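Local structure of thrombospondin related anonymous protein (Plasmodium falciparum, 4F1J) at residues A[12-17]-A[51-56]; A[56-61]-A[95-100]; A[2-7]-A[38-43]. The protein probably serves the malaria parasite as a membrane-anchored adhesin, and its von Willebrand factor A domain, the part in this chain, binds magnesium. One frame throughout, in Å; residues are numbered along the deposited sequence.

All three contacts lie in one von Willebrand factor A domain, a mixed sheet with helices packed on both faces. Contact 1 pairs the parallel strands 8-15 and 47-54; contact 2 sets the antiparallel edge strand 58-62, next to 47-54, against helix 94-106. Their centres are about 7 Å apart and they share Asn56. Contact 3, between the N-terminal segment and the loop after helix 22-38, lies on the opposite side of the chain's centre, its centre about 21 Å from that of contact 1. Along the chain contacts 3 and 1 alternate and contact 2 follows contact 1. Both magnesium sites therefore lie remote from the disulfide that ties the two termini.

Contact 1: A[12-17]-A[51-56]; sequences LLMDCS and ANIFSN. With MG (magnesium ion), chain C; EDO (1,2-ethanediol), chain J.
Asp15 OD1, on a side chain whose CB touches the Phe54 ring, is gripped by two donors of Ser17. The amide Ser17 N reaches Asp15 OD1 at 2.8 Å, forming an Asx turn, and the hydroxyl Ser17 OG donates to the syn lone pair of Asp15 OD1 at 2.6 Å. Ser17 OG also binds the magnesium ion, at 2.2 Å, and the bond to the carboxylate fixes how the hydroxyl is turned. Asp15 OD2 stays off the metal: it accepts a hydrogen bond from a magnesium-bound water whose oxygen lies 2.6 Å away, while Thr122 OG1 and Asp123 N also hydrogen-bond to it.

Asp15, Ser17 and Ser19 form the DxSxS signature of the metal-ion-dependent adhesion site (MIDAS) of von Willebrand factor A domains, and Ser19, Asp123 and three waters complete the six ligands of the magnesium. The site sits at the C-terminal end of strand 8-15, which runs parallel to strand 47-54 in a beta-alpha-beta crossover through helix 22-38. Four backbone bonds tie the pair, from Asn52 N to Leu12 O through to Cys16 N to Phe54 O just past the strand end.

Phe54 CG stands between the backbone N and carbonyl carbon (chi1 72°), and the ring packs against the backbone of strand 8-15, CE1 nearest Asp15 N. Asp15 CA stands over one face in a CH-pi contact, 3.8 Å from the ring centroid of Phe54 and offset toward the rim, and the Leu13 carbonyl meets the ring edge. Leu13 CD2 packs on the Asn52 amide, 3.7 Å from Asn52 ND2; that nitrogen is hydrogen-bonded to Tyr50 OH, whereas Asn52 OD1 is buried without a polar partner. Cys16 SG touches Ile53 CB and lies 3.5 Å from Ser55 OG, whose hydrogen bond goes to Tyr89 O.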
ATOM      1  N   LEU A  12       0.298   1.940  -3.944  1.00  7.73           N
ATOM      2  CA  LEU A  12       0.152   0.635  -3.296  1.00  7.46           C
ATOM      3  C   LEU A  12       1.527  -0.067  -3.194  1.00  7.51           C
ATOM      4  O   LEU A  12       2.160  -0.365  -4.221  1.00  8.26           O
ATOM      5  CB  LEU A  12      -0.863  -0.224  -4.074  1.00  7.75           C
ATOM      6  CG  LEU A  12      -1.062  -1.645  -3.541  1.00  8.81           C
ATOM      7  CD1 LEU A  12      -1.595  -1.653  -2.113  1.00  8.86           C
ATOM      8  CD2 LEU A  12      -2.004  -2.419  -4.534  1.00  8.73           C
ATOM      9  N   LEU A  13       1.989  -0.336  -1.962  1.00  6.88           N
ATOM     10  CA  LEU A  13       3.278  -0.979  -1.740  1.00  7.32           C
ATOM     11  C   LEU A  13       2.974  -2.322  -1.106  1.00  7.62           C
ATOM     12  O   LEU A  13       2.510  -2.391   0.039  1.00  8.31           O
ATOM     13  CB  LEU A  13       4.196  -0.152  -0.804  1.00  7.35           C
ATOM     14  CG  LEU A  13       4.315   1.349  -1.038  1.00 10.10           C
ATOM     15  CD1 LEU A  13       5.449   1.956  -0.224  1.00  7.59           C
ATOM     16  CD2 LEU A  13       4.429   1.773  -2.483  1.00  9.82           C
ATOM     17  N   MET A  14       3.229  -3.390  -1.863  1.00  8.07           N
ATOM     18  CA  MET A  14       2.773  -4.729  -1.467  1.00  9.33           C
ATOM     19  C   MET A  14       3.969  -5.604  -1.079  1.00  9.01           C
ATOM     20  O   MET A  14       4.774  -5.965  -1.917  1.00  9.61           O
ATOM     21  CB  MET A  14       1.986  -5.345  -2.620  1.00  9.60           C
ATOM     22  CG  MET A  14       1.447  -6.707  -2.329  1.00 11.03           C
ATOM     23  SD  MET A  14       0.468  -7.277  -3.730  1.00 14.21           S
ATOM     24  CE  MET A  14      -0.297  -8.767  -3.045  1.00 14.47           C
ATOM     25  N   ASP A  15       4.079  -5.879   0.215  1.00  9.43           N
ATOM     26  CA  ASP A  15       5.093  -6.755   0.790  1.00  9.62           C
ATOM     27  C   ASP A  15       4.969  -8.125   0.120  1.00  9.23           C
ATOM     28  O   ASP A  15       3.867  -8.685   0.064  1.00  9.79           O
ATOM     29  CB  ASP A  15       4.808  -6.804   2.281  1.00  9.89           C
ATOM     30  CG  ASP A  15       5.714  -7.739   3.088  1.00  9.36           C
ATOM     31  OD1 ASP A  15       6.222  -8.760   2.582  1.00 10.62           O
ATOM     32  OD2 ASP A  15       5.800  -7.439   4.293  1.00  8.21           O
ATOM     33  N   CYS A  16       6.076  -8.648  -0.411  1.00  9.09           N
ATOM     34  CA  CYS A  16       6.073  -9.991  -1.050  1.00  9.11           C
ATOM     35  C   CYS A  16       7.131 -10.916  -0.416  1.00  9.61           C
ATOM     36  O   CYS A  16       7.622 -11.856  -1.046  1.00  9.32           O
ATOM     37  CB  CYS A  16       6.259  -9.878  -2.566  1.00  8.51           C
ATOM     38  SG  CYS A  16       7.810  -9.144  -3.104  1.00  9.57           S
ATOM     39  N   SER A  17       7.390 -10.662   0.858  1.00  9.86           N
ATOM     40  CA  SER A  17       8.433 -11.354   1.633  1.00  9.69           C
ATOM     41  C   SER A  17       8.140 -12.853   1.774  1.00 10.64           C
ATOM     42  O   SER A  17       6.979 -13.293   1.744  1.00 10.33           O
ATOM     43  CB  SER A  17       8.580 -10.747   3.027  1.00 10.48           C
ATOM     44  OG  SER A  17       7.390 -10.793   3.790  1.00 10.77           O
ATOM     45  N   ALA A  51       1.642   0.845  -8.283  1.00  7.33           N
ATOM     46  CA  ALA A  51       1.841  -0.354  -7.460  1.00  8.09           C
ATOM     47  C   ALA A  51       3.252  -0.842  -7.579  1.00  8.14           C
ATOM     48  O   ALA A  51       3.823  -0.888  -8.668  1.00  8.69           O
ATOM     49  CB  ALA A  51       0.842  -1.487  -7.837  1.00  7.47           C
ATOM     50  N   ASN A  52       3.828  -1.188  -6.437  1.00  8.27           N
ATOM     51  CA  ASN A  52       5.052  -1.980  -6.420  1.00  8.14           C
ATOM     52  C   ASN A  52       4.927  -3.146  -5.477  1.00  7.91           C
ATOM     53  O   ASN A  52       4.017  -3.181  -4.646  1.00  7.76           O
ATOM     54  CB  ASN A  52       6.344  -1.159  -6.193  1.00  7.75           C
ATOM     55  CG  ASN A  52       6.539  -0.616  -4.777  1.00  7.95           C
ATOM     56  OD1 ASN A  52       6.183  -1.242  -3.780  1.00  8.83           O
ATOM     57  ND2 ASN A  52       7.162   0.566  -4.689  1.00  7.37           N
ATOM     58  N   ILE A  53       5.804  -4.127  -5.673  1.00  7.59           N
ATOM     59  CA  ILE A  53       6.002  -5.177  -4.675  1.00  8.51           C
ATOM     60  C   ILE A  53       7.352  -4.926  -4.035  1.00  8.12           C
ATOM     61  O   ILE A  53       8.249  -4.342  -4.673  1.00  9.25           O
ATOM     62  CB  ILE A  53       5.916  -6.573  -5.277  1.00  8.67           C
ATOM     63  CG1 ILE A  53       6.884  -6.728  -6.450  1.00  8.75           C
ATOM     64  CG2 ILE A  53       4.467  -6.854  -5.741  1.00  8.92           C
ATOM     65  CD1 ILE A  53       6.940  -8.149  -7.045  1.00 10.75           C
ATOM     66  N   PHE A  54       7.528  -5.371  -2.805  1.00  8.09           N
ATOM     67  CA  PHE A  54       8.819  -5.207  -2.154  1.00  7.40           C
ATOM     68  C   PHE A  54       9.111  -6.362  -1.203  1.00  8.18           C
ATOM     69  O   PHE A  54       8.264  -6.817  -0.436  1.00  7.51           O
ATOM     70  CB  PHE A  54       8.932  -3.848  -1.438  1.00  7.61           C
ATOM     71  CG  PHE A  54       8.101  -3.737  -0.198  1.00  7.27           C
ATOM     72  CD1 PHE A  54       6.790  -3.308  -0.270  1.00  7.01           C
ATOM     73  CD2 PHE A  54       8.615  -4.052   1.051  1.00  7.35           C
ATOM     74  CE1 PHE A  54       6.006  -3.206   0.861  1.00  6.90           C
ATOM     75  CE2 PHE A  54       7.804  -3.971   2.186  1.00  6.37           C
ATOM     76  CZ  PHE A  54       6.506  -3.567   2.076  1.00  9.03           C
ATOM     77  N   SER A  55      10.335  -6.863  -1.317  1.00  8.76           N
ATOM     78  CA  SER A  55      10.859  -7.800  -0.340  1.00  8.87           C
ATOM     79  C   SER A  55      12.351  -7.465  -0.220  1.00  8.95           C
ATOM     80  O   SER A  55      12.712  -6.629   0.601  1.00  8.22           O
ATOM     81  CB  SER A  55      10.531  -9.257  -0.716  1.00  8.37           C
ATOM     82  OG  SER A  55      11.084  -9.655  -1.944  1.00  7.33           O
ATOM     83  N   ASN A  56      13.205  -8.053  -1.060  1.00 10.06           N
ATOM     84  CA  ASN A  56      14.628  -7.699  -1.060  1.00 10.80           C
ATOM     85  C   ASN A  56      14.817  -6.252  -1.519  1.00 10.86           C
ATOM     86  O   ASN A  56      15.666  -5.530  -1.015  1.00 10.71           O
ATOM     87  CB  ASN A  56      15.435  -8.662  -1.957  1.00 11.19           C
ATOM     88  CG  ASN A  56      15.516 -10.079  -1.385  1.00 10.90           C
ATOM     89  OD1 ASN A  56      15.229 -10.303  -0.200  1.00 10.45           O
ATOM     90  ND2 ASN A  56      15.922 -11.044  -2.227  1.00 12.15           N
TER
HETATM   91 MG    MG C 301       7.232 -10.828   5.982  1.00 11.29          MG
HETATM   92  C1  EDO J 308       1.381  -8.860   3.048  1.00 24.46           C
HETATM   93  O1  EDO J 308       2.789  -9.113   3.076  1.00 22.37           O
HETATM   94  C2  EDO J 308       0.809  -9.222   1.681  1.00 23.69           C
HETATM   95  O2  EDO J 308       1.334  -8.409   0.641  1.00 24.42           O
HETATM   96  O   HOH W   1       7.453  -8.703   5.883  1.00  8.55           O
HETATM   97  O   HOH W   2       9.153 -11.202   6.278  1.00  9.71           O
HETATM   98  O   HOH W   3       7.062 -11.091   7.989  1.00  9.83           O

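Contact 2: A[56-61]-A[95-100]; sequences NNAKEI and SDALLQ. With MG (magnesium ion), chain H; EDO (1,2-ethanediol), chain K.
Asp96 reaches from the first turn of helix 94-106 to the backbone of Ala58 at the start of the edge strand. Its CB lies 4.2 Å from Ala58 N. CG, anti to the backbone N (chi1 -167°), comes closer, and at the tip Asp96 OD2 accepts from Ala58 N at 2.8 Å. That bond is almost straight (174°) and uses the anti lone pair. A water also donates to Asp96 OD2, at 2.6 Å, and the same water donates a hydrogen bond to Ala58 O, so carboxylate and water together engage both polar backbone atoms of Ala58. Asp96 OD1 turns instead to Gln100 NE2, in a weak bond; the same NE2 donates to Asp96 O, which Gln100 N meets from the other face.

Beside the carboxylate, Ala58 CB packs on the helix, 3.6 Å from Ala97 CA and 3.8 Å from Gln100 CG. One residue back, Ser95 OG binds the second magnesium ion, which Asp131 and four waters also coordinate. A helix packed on one face of the central sheet, here where the antiparallel edge strand begins, belongs to the Rossmann-like alpha/beta sandwich of von Willebrand factor A domains.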
ATOM      1  N   ASN A  56      13.205  -8.053  -1.060  1.00 10.06           N
ATOM      2  CA  ASN A  56      14.628  -7.699  -1.060  1.00 10.80           C
ATOM      3  C   ASN A  56      14.817  -6.252  -1.519  1.00 10.86           C
ATOM      4  O   ASN A  56      15.666  -5.530  -1.015  1.00 10.71           O
ATOM      5  CB  ASN A  56      15.435  -8.662  -1.957  1.00 11.19           C
ATOM      6  CG  ASN A  56      15.516 -10.079  -1.385  1.00 10.90           C
ATOM      7  OD1 ASN A  56      15.229 -10.303  -0.200  1.00 10.45           O
ATOM      8  ND2 ASN A  56      15.922 -11.044  -2.227  1.00 12.15           N
ATOM      9  N   ASN A  57      14.013  -5.881  -2.517  0.50 11.35           N
ATOM     10  CA  ASN A  57      13.991  -4.556  -3.130  0.50 11.29           C
ATOM     11  C   ASN A  57      12.569  -4.264  -3.577  0.50 10.79           C
ATOM     12  O   ASN A  57      11.721  -5.166  -3.560  0.50 10.13           O
ATOM     13  CB  ASN A  57      14.922  -4.528  -4.349  0.50 11.63           C
ATOM     14  CG  ASN A  57      16.363  -4.842  -3.983  0.50 13.16           C
ATOM     15  OD1 ASN A  57      17.043  -4.020  -3.385  0.50 14.80           O
ATOM     16  ND2 ASN A  57      16.817  -6.051  -4.316  0.50 14.16           N
ATOM     17  N   ALA A  58      12.296  -3.013  -3.954  1.00 10.30           N
ATOM     18  CA  ALA A  58      11.022  -2.655  -4.598  1.00 10.36           C
ATOM     19  C   ALA A  58      11.066  -2.871  -6.120  1.00 10.78           C
ATOM     20  O   ALA A  58      12.077  -2.601  -6.764  1.00 11.34           O
ATOM     21  CB  ALA A  58      10.679  -1.211  -4.285  1.00 10.45           C
ATOM     22  N   LYS A  59       9.971  -3.376  -6.677  1.00 10.11           N
ATOM     23  CA  LYS A  59       9.840  -3.540  -8.118  1.00 11.46           C
ATOM     24  C   LYS A  59       8.489  -2.991  -8.536  1.00 10.33           C
ATOM     25  O   LYS A  59       7.459  -3.453  -8.050  1.00  9.54           O
ATOM     26  CB  LYS A  59       9.943  -5.017  -8.502  1.00 12.00           C
ATOM     27  CG  LYS A  59       9.750  -5.266  -9.981  1.00 14.64           C
ATOM     28  CD  LYS A  59       9.959  -6.703 -10.370  1.00 16.24           C
ATOM     29  CE  LYS A  59       9.587  -6.890 -11.840  1.00 19.62           C
ATOM     30  NZ  LYS A  59       9.832  -8.299 -12.275  1.00 22.91           N
ATOM     31  N   GLU A  60       8.502  -1.994  -9.408  1.00 10.18           N
ATOM     32  CA  GLU A  60       7.268  -1.405  -9.936  1.00 10.25           C
ATOM     33  C   GLU A  60       6.511  -2.428 -10.765  1.00  9.75           C
ATOM     34  O   GLU A  60       7.111  -3.130 -11.615  1.00 10.18           O
ATOM     35  CB  GLU A  60       7.592  -0.191 -10.793  1.00  9.82           C
ATOM     36  CG  GLU A  60       6.354   0.527 -11.341  1.00  9.71           C
ATOM     37  CD  GLU A  60       6.721   1.682 -12.254  1.00 11.94           C
ATOM     38  OE1 GLU A  60       7.233   2.695 -11.743  1.00 13.53           O
ATOM     39  OE2 GLU A  60       6.541   1.540 -13.483  1.00 15.14           O
ATOM     40  N   ILE A  61       5.197  -2.496 -10.537  1.00  9.82           N
ATOM     41  CA  ILE A  61       4.334  -3.363 -11.340  1.00 10.91           C
ATOM     42  C   ILE A  61       3.221  -2.597 -12.086  1.00 10.39           C
ATOM     43  O   ILE A  61       2.734  -3.057 -13.125  1.00 10.67           O
ATOM     44  CB  ILE A  61       3.770  -4.550 -10.531  1.00 11.61           C
ATOM     45  CG1 ILE A  61       2.869  -4.111  -9.416  1.00 13.06           C
ATOM     46  CG2 ILE A  61       4.914  -5.391  -9.896  1.00 14.26           C
ATOM     47  CD1 ILE A  61       2.086  -5.251  -8.785  1.00 12.49           C
ATOM     48  N   SER A  95      11.842   0.461   3.219  1.00  8.68           N
ATOM     49  CA  SER A  95      12.455   1.762   2.964  1.00  8.95           C
ATOM     50  C   SER A  95      12.734   1.974   1.466  1.00  8.65           C
ATOM     51  O   SER A  95      12.525   3.074   0.968  1.00  8.42           O
ATOM     52  CB  SER A  95      13.697   1.973   3.845  1.00  9.56           C
ATOM     53  OG  SER A  95      14.723   1.039   3.524  1.00 11.53           O
ATOM     54  N   ASP A  96      13.115   0.928   0.744  1.00  8.34           N
ATOM     55  CA  ASP A  96      13.281   1.018  -0.714  1.00  8.90           C
ATOM     56  C   ASP A  96      11.947   1.274  -1.443  1.00  8.67           C
ATOM     57  O   ASP A  96      11.898   2.042  -2.410  1.00 10.17           O
ATOM     58  CB  ASP A  96      13.944  -0.242  -1.293  1.00  9.15           C
ATOM     59  CG  ASP A  96      14.398  -0.050  -2.721  1.00 10.52           C
ATOM     60  OD1 ASP A  96      15.064   0.975  -2.996  1.00 11.80           O
ATOM     61  OD2 ASP A  96      14.090  -0.892  -3.589  1.00 11.82           O
ATOM     62  N   ALA A  97      10.897   0.597  -1.006  1.00  7.96           N
ATOM     63  CA  ALA A  97       9.556   0.840  -1.544  1.00  7.65           C
ATOM     64  C   ALA A  97       9.117   2.305  -1.358  1.00  8.08           C
ATOM     65  O   ALA A  97       8.559   2.933  -2.259  1.00  8.45           O
ATOM     66  CB  ALA A  97       8.570  -0.073  -0.846  1.00  7.00           C
ATOM     67  N   LEU A  98       9.302   2.821  -0.155  1.00  8.09           N
ATOM     68  CA  LEU A  98       8.964   4.227   0.160  1.00  8.51           C
ATOM     69  C   LEU A  98       9.860   5.198  -0.635  1.00  9.36           C
ATOM     70  O   LEU A  98       9.405   6.258  -1.102  1.00  9.61           O
ATOM     71  CB  LEU A  98       9.104   4.473   1.664  1.00  8.88           C
ATOM     72  CG  LEU A  98       8.104   3.773   2.584  1.00  7.59           C
ATOM     73  CD1 LEU A  98       8.595   3.887   4.053  1.00  9.16           C
ATOM     74  CD2 LEU A  98       6.685   4.350   2.397  1.00  9.49           C
ATOM     75  N   LEU A  99      11.130   4.841  -0.777  1.00  9.76           N
ATOM     76  CA  LEU A  99      12.056   5.608  -1.617  1.00 10.18           C
ATOM     77  C   LEU A  99      11.541   5.771  -3.063  1.00 10.50           C
ATOM     78  O   LEU A  99      11.660   6.834  -3.663  1.00 10.81           O
ATOM     79  CB  LEU A  99      13.441   4.968  -1.620  1.00 10.63           C
ATOM     80  CG  LEU A  99      14.496   5.591  -2.556  1.00  9.91           C
ATOM     81  CD1 LEU A  99      14.700   7.067  -2.266  1.00 13.45           C
ATOM     82  CD2 LEU A  99      15.778   4.809  -2.395  1.00 11.88           C
ATOM     83  N   GLN A 100      10.941   4.730  -3.623  1.00 10.15           N
ATOM     84  CA  GLN A 100      10.434   4.819  -5.012  1.00 10.64           C
ATOM     85  C   GLN A 100       9.314   5.835  -5.097  1.00 10.16           C
ATOM     86  O   GLN A 100       9.211   6.571  -6.092  1.00 10.26           O
ATOM     87  CB  GLN A 100       9.961   3.471  -5.519  1.00 10.94           C
ATOM     88  CG  GLN A 100      11.048   2.382  -5.516  1.00 11.40           C
ATOM     89  CD  GLN A 100      12.398   2.859  -6.000  1.00 16.07           C
ATOM     90  OE1 GLN A 100      12.534   3.357  -7.128  1.00 17.37           O
ATOM     91  NE2 GLN A 100      13.411   2.760  -5.142  1.00 16.51           N
TER
HETATM   92 MG    MG H 306      16.699   1.767   3.095  0.50 15.47          MG
HETATM   93  C1  EDO K 309      11.838  -8.844  -4.794  1.00 21.60           C
HETATM   94  O1  EDO K 309      12.918  -8.095  -4.264  1.00 16.26           O
HETATM   95  C2  EDO K 309      10.686  -7.924  -5.050  1.00 21.26           C
HETATM   96  O2  EDO K 309      11.148  -7.029  -6.050  1.00 26.96           O
HETATM   97  O   HOH W   4      14.435  -0.904  -6.191  1.00 22.36           O
HETATM   98  O   HOH W   5      16.753  -0.104   2.029  1.00 25.60           O
HETATM   99  O   HOH W   6      16.046   2.763   1.475  1.00 17.47           O
HETATM  100  O   HOH W   7      18.624   2.277   2.468  1.00 25.19           O
HETATM  101  O   HOH W   8      17.259   0.674   4.684  1.00 37.93           O

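Contact 3: A[2-7]-A[38-43]; sequences EVCNDE and QQLNLN
Glu2 sets CG anti to its carbonyl carbon (chi1 -70°) and then bends (chi2 99°), while Asn41 extends CG anti to the backbone N (chi1 -178°), and the two side chains cross at about a right angle. Glu2 OE1 comes within 3.5 Å of Asn41 CB, and the carboxylate and amide planes are practically parallel. A water donates to both Glu2 OE2 and Asn41 OD1, the latter at 3.0 Å. Glu2 OE2 also forms a salt bridge with Lys72, whose NZ donates to Gln38 O as well, so one lysine joins the first modelled residue to the end of helix 22-38.

Between the backbones runs a single beta bridge of Cys4 and Leu40. Cys4 N donates to Gln39 O at 3.1 Å and Asn41 N returns a bond to Cys4 O at 2.9 Å, both acceptors being met nearly along the C=O axis. Directly after the bridge the chain bends in an inverse gamma turn centred on Asn41, leading on toward strand 47-54. The contact thus fastens the segment before the first strand of the von Willebrand factor A fold to the loop that follows its first helix, far from the magnesium sites.

On the buried side, Cys4 CB packs against Leu40 CD2 at 3.6 Å. Cys4 SG is linked in a disulfide to Cys196 of the C-terminal helix 184-200, and Met192 of that helix touches both Cys4 and Leu40. Toward the outside, Val3 CG2 lies alongside the Gln39 side chain, 4.0 Å from Gln39 OE1. A second water accepts a hydrogen bond from Val3 N at 3.0 Å and donates one to Gln39 OE1, while Gln39 NE2 is hydrogen-bonded back to Lys35 O in the last turn of helix 22-38.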
ATOM      1  N   GLU A   2     -17.746   3.612  -5.482  1.00 21.31           N
ATOM      2  CA  GLU A   2     -16.545   3.104  -4.712  1.00 20.38           C
ATOM      3  C   GLU A   2     -16.259   3.991  -3.507  1.00 20.30           C
ATOM      4  O   GLU A   2     -16.462   5.211  -3.598  1.00 20.72           O
ATOM      5  CB  GLU A   2     -15.324   3.077  -5.617  1.00 20.32           C
ATOM      6  CG  GLU A   2     -15.347   2.015  -6.711  1.00 20.38           C
ATOM      7  CD  GLU A   2     -15.780   2.529  -8.069  1.00 21.97           C
ATOM      8  OE1 GLU A   2     -16.221   3.700  -8.167  1.00 23.30           O
ATOM      9  OE2 GLU A   2     -15.647   1.757  -9.046  1.00 21.69           O
ATOM     10  N   VAL A   3     -15.769   3.411  -2.398  1.00 18.89           N
ATOM     11  CA  VAL A   3     -15.538   4.200  -1.174  1.00 18.78           C
ATOM     12  C   VAL A   3     -14.350   5.162  -1.272  1.00 17.86           C
ATOM     13  O   VAL A   3     -14.242   6.082  -0.468  1.00 18.90           O
ATOM     14  CB  VAL A   3     -15.358   3.342   0.115  1.00 18.90           C
ATOM     15  CG1 VAL A   3     -16.590   2.479   0.367  1.00 20.20           C
ATOM     16  CG2 VAL A   3     -14.058   2.519   0.071  1.00 19.22           C
ATOM     17  N   CYS A   4     -13.459   4.925  -2.224  1.00 16.44           N
ATOM     18  CA  CYS A   4     -12.383   5.850  -2.536  1.00 15.84           C
ATOM     19  C   CYS A   4     -12.683   6.500  -3.873  1.00 15.40           C
ATOM     20  O   CYS A   4     -12.611   5.880  -4.927  1.00 14.61           O
ATOM     21  CB  CYS A   4     -11.042   5.119  -2.549  1.00 16.03           C
ATOM     22  SG  CYS A   4     -10.623   4.510  -0.941  1.00 16.95           S
ATOM     23  N   ASN A   5     -13.041   7.777  -3.820  1.00 15.48           N
ATOM     24  CA  ASN A   5     -13.483   8.500  -4.988  0.50 15.29           C
ATOM     25  C   ASN A   5     -13.100   9.972  -4.853  1.00 15.57           C
ATOM     26  O   ASN A   5     -13.932  10.766  -4.398  1.00 15.56           O
ATOM     27  CB  ASN A   5     -15.010   8.357  -5.096  0.50 15.58           C
ATOM     28  CG  ASN A   5     -15.597   9.195  -6.203  0.50 15.07           C
ATOM     29  OD1 ASN A   5     -16.755   9.613  -6.135  0.50 16.49           O
ATOM     30  ND2 ASN A   5     -14.804   9.447  -7.228  0.50 13.90           N
ATOM     31  N   ASP A   6     -11.852  10.307  -5.182  1.00 15.52           N
ATOM     32  CA  ASP A   6     -11.332  11.675  -5.157  1.00 16.33           C
ATOM     33  C   ASP A   6     -10.080  11.759  -6.048  1.00 15.43           C
ATOM     34  O   ASP A   6      -9.640  10.751  -6.620  1.00 14.39           O
ATOM     35  CB  ASP A   6     -10.989  12.117  -3.729  1.00 17.28           C
ATOM     36  CG  ASP A   6     -11.094  13.638  -3.527  1.00 22.79           C
ATOM     37  OD1 ASP A   6     -11.038  14.405  -4.518  1.00 25.46           O
ATOM     38  OD2 ASP A   6     -11.270  14.058  -2.357  1.00 30.30           O
ATOM     39  N   GLU A   7      -9.545  12.972  -6.198  1.00 14.69           N
ATOM     40  CA  GLU A   7      -8.304  13.202  -6.932  1.00 14.49           C
ATOM     41  C   GLU A   7      -7.128  12.789  -6.020  1.00 13.02           C
ATOM     42  O   GLU A   7      -6.668  13.565  -5.188  1.00 12.85           O
ATOM     43  CB  GLU A   7      -8.153  14.675  -7.359  1.00 14.53           C
ATOM     44  CG  GLU A   7      -7.088  14.857  -8.432  1.00 17.15           C
ATOM     45  CD  GLU A   7      -6.871  16.300  -8.913  1.00 19.52           C
ATOM     46  OE1 GLU A   7      -7.617  17.216  -8.490  1.00 27.17           O
ATOM     47  OE2 GLU A   7      -5.923  16.506  -9.711  1.00 27.39           O
ATOM     48  N   GLN A  38     -10.596  -2.849  -6.142  1.00 12.22           N
ATOM     49  CA  GLN A  38     -12.046  -2.705  -6.335  1.00 12.97           C
ATOM     50  C   GLN A  38     -12.707  -1.597  -5.490  1.00 12.40           C
ATOM     51  O   GLN A  38     -13.821  -1.192  -5.798  1.00 12.21           O
ATOM     52  CB  GLN A  38     -12.747  -4.024  -6.085  1.00 13.83           C
ATOM     53  CG  GLN A  38     -12.435  -5.017  -7.151  1.00 16.59           C
ATOM     54  CD  GLN A  38     -13.043  -6.358  -6.883  1.00 22.74           C
ATOM     55  OE1 GLN A  38     -13.055  -6.831  -5.746  1.00 26.83           O
ATOM     56  NE2 GLN A  38     -13.554  -6.993  -7.936  1.00 27.00           N
ATOM     57  N   GLN A  39     -12.025  -1.109  -4.447  1.00 11.08           N
ATOM     58  CA  GLN A  39     -12.527  -0.027  -3.629  1.00 10.57           C
ATOM     59  C   GLN A  39     -12.245   1.341  -4.230  1.00 10.54           C
ATOM     60  O   GLN A  39     -12.637   2.326  -3.641  1.00 11.94           O
ATOM     61  CB  GLN A  39     -11.902  -0.048  -2.229  1.00 11.57           C
ATOM     62  CG  GLN A  39     -12.000  -1.407  -1.489  1.00 11.67           C
ATOM     63  CD  GLN A  39     -13.397  -1.983  -1.510  1.00 13.41           C
ATOM     64  OE1 GLN A  39     -14.359  -1.333  -1.065  1.00 15.19           O
ATOM     65  NE2 GLN A  39     -13.526  -3.208  -2.007  1.00 11.97           N
ATOM     66  N   LEU A  40     -11.529   1.391  -5.344  1.00 10.52           N
ATOM     67  CA  LEU A  40     -11.036   2.653  -5.914  1.00 10.54           C
ATOM     68  C   LEU A  40     -11.760   3.005  -7.190  1.00 10.46           C
ATOM     69  O   LEU A  40     -11.868   2.167  -8.095  1.00 12.01           O
ATOM     70  CB  LEU A  40      -9.557   2.523  -6.270  1.00 11.31           C
ATOM     71  CG  LEU A  40      -8.628   1.938  -5.195  1.00 10.48           C
ATOM     72  CD1 LEU A  40      -7.219   1.803  -5.771  1.00 11.42           C
ATOM     73  CD2 LEU A  40      -8.643   2.794  -3.970  1.00 10.57           C
ATOM     74  N   ASN A  41     -12.162   4.274  -7.301  1.00 11.10           N
ATOM     75  CA  ASN A  41     -12.589   4.791  -8.591  1.00 11.84           C
ATOM     76  C   ASN A  41     -11.391   5.214  -9.426  1.00 11.34           C
ATOM     77  O   ASN A  41     -10.988   6.388  -9.414  1.00 11.99           O
ATOM     78  CB  ASN A  41     -13.582   5.942  -8.441  1.00 12.53           C
ATOM     79  CG  ASN A  41     -14.048   6.441  -9.778  1.00 12.51           C
ATOM     80  OD1 ASN A  41     -13.941   5.721 -10.767  1.00 14.70           O
ATOM     81  ND2 ASN A  41     -14.491   7.706  -9.839  1.00 16.56           N
ATOM     82  N   LEU A  42     -10.789   4.257 -10.123  1.00 11.62           N
ATOM     83  CA  LEU A  42      -9.674   4.555 -11.016  1.00 11.57           C
ATOM     84  C   LEU A  42     -10.231   5.301 -12.228  1.00 12.95           C
ATOM     85  O   LEU A  42     -11.154   4.827 -12.882  1.00 12.15           O
ATOM     86  CB  LEU A  42      -8.932   3.301 -11.452  1.00 12.49           C
ATOM     87  CG  LEU A  42      -8.238   2.526 -10.318  1.00 11.22           C
ATOM     88  CD1 LEU A  42      -7.335   1.441 -10.901  1.00 11.71           C
ATOM     89  CD2 LEU A  42      -7.422   3.420  -9.333  1.00  8.47           C
ATOM     90  N   ASN A  43      -9.678   6.480 -12.506  1.00 13.61           N
ATOM     91  CA  ASN A  43     -10.205   7.356 -13.556  1.00 14.12           C
ATOM     92  C   ASN A  43      -9.264   8.513 -13.756  1.00 13.87           C
ATOM     93  O   ASN A  43      -8.702   9.035 -12.786  1.00 12.10           O
ATOM     94  CB  ASN A  43     -11.582   7.934 -13.174  1.00 14.77           C
ATOM     95  CG  ASN A  43     -12.248   8.698 -14.316  1.00 17.28           C
ATOM     96  OD1 ASN A  43     -11.980   9.906 -14.570  1.00 22.63           O
ATOM     97  ND2 ASN A  43     -13.160   8.012 -15.003  1.00 23.80           N
TER
HETATM   98  O   HOH W   9     -14.844   2.855 -11.140  1.00 28.66           O
HETATM   99  O   HOH W  10     -16.131   0.403  -2.537  1.00 17.44           O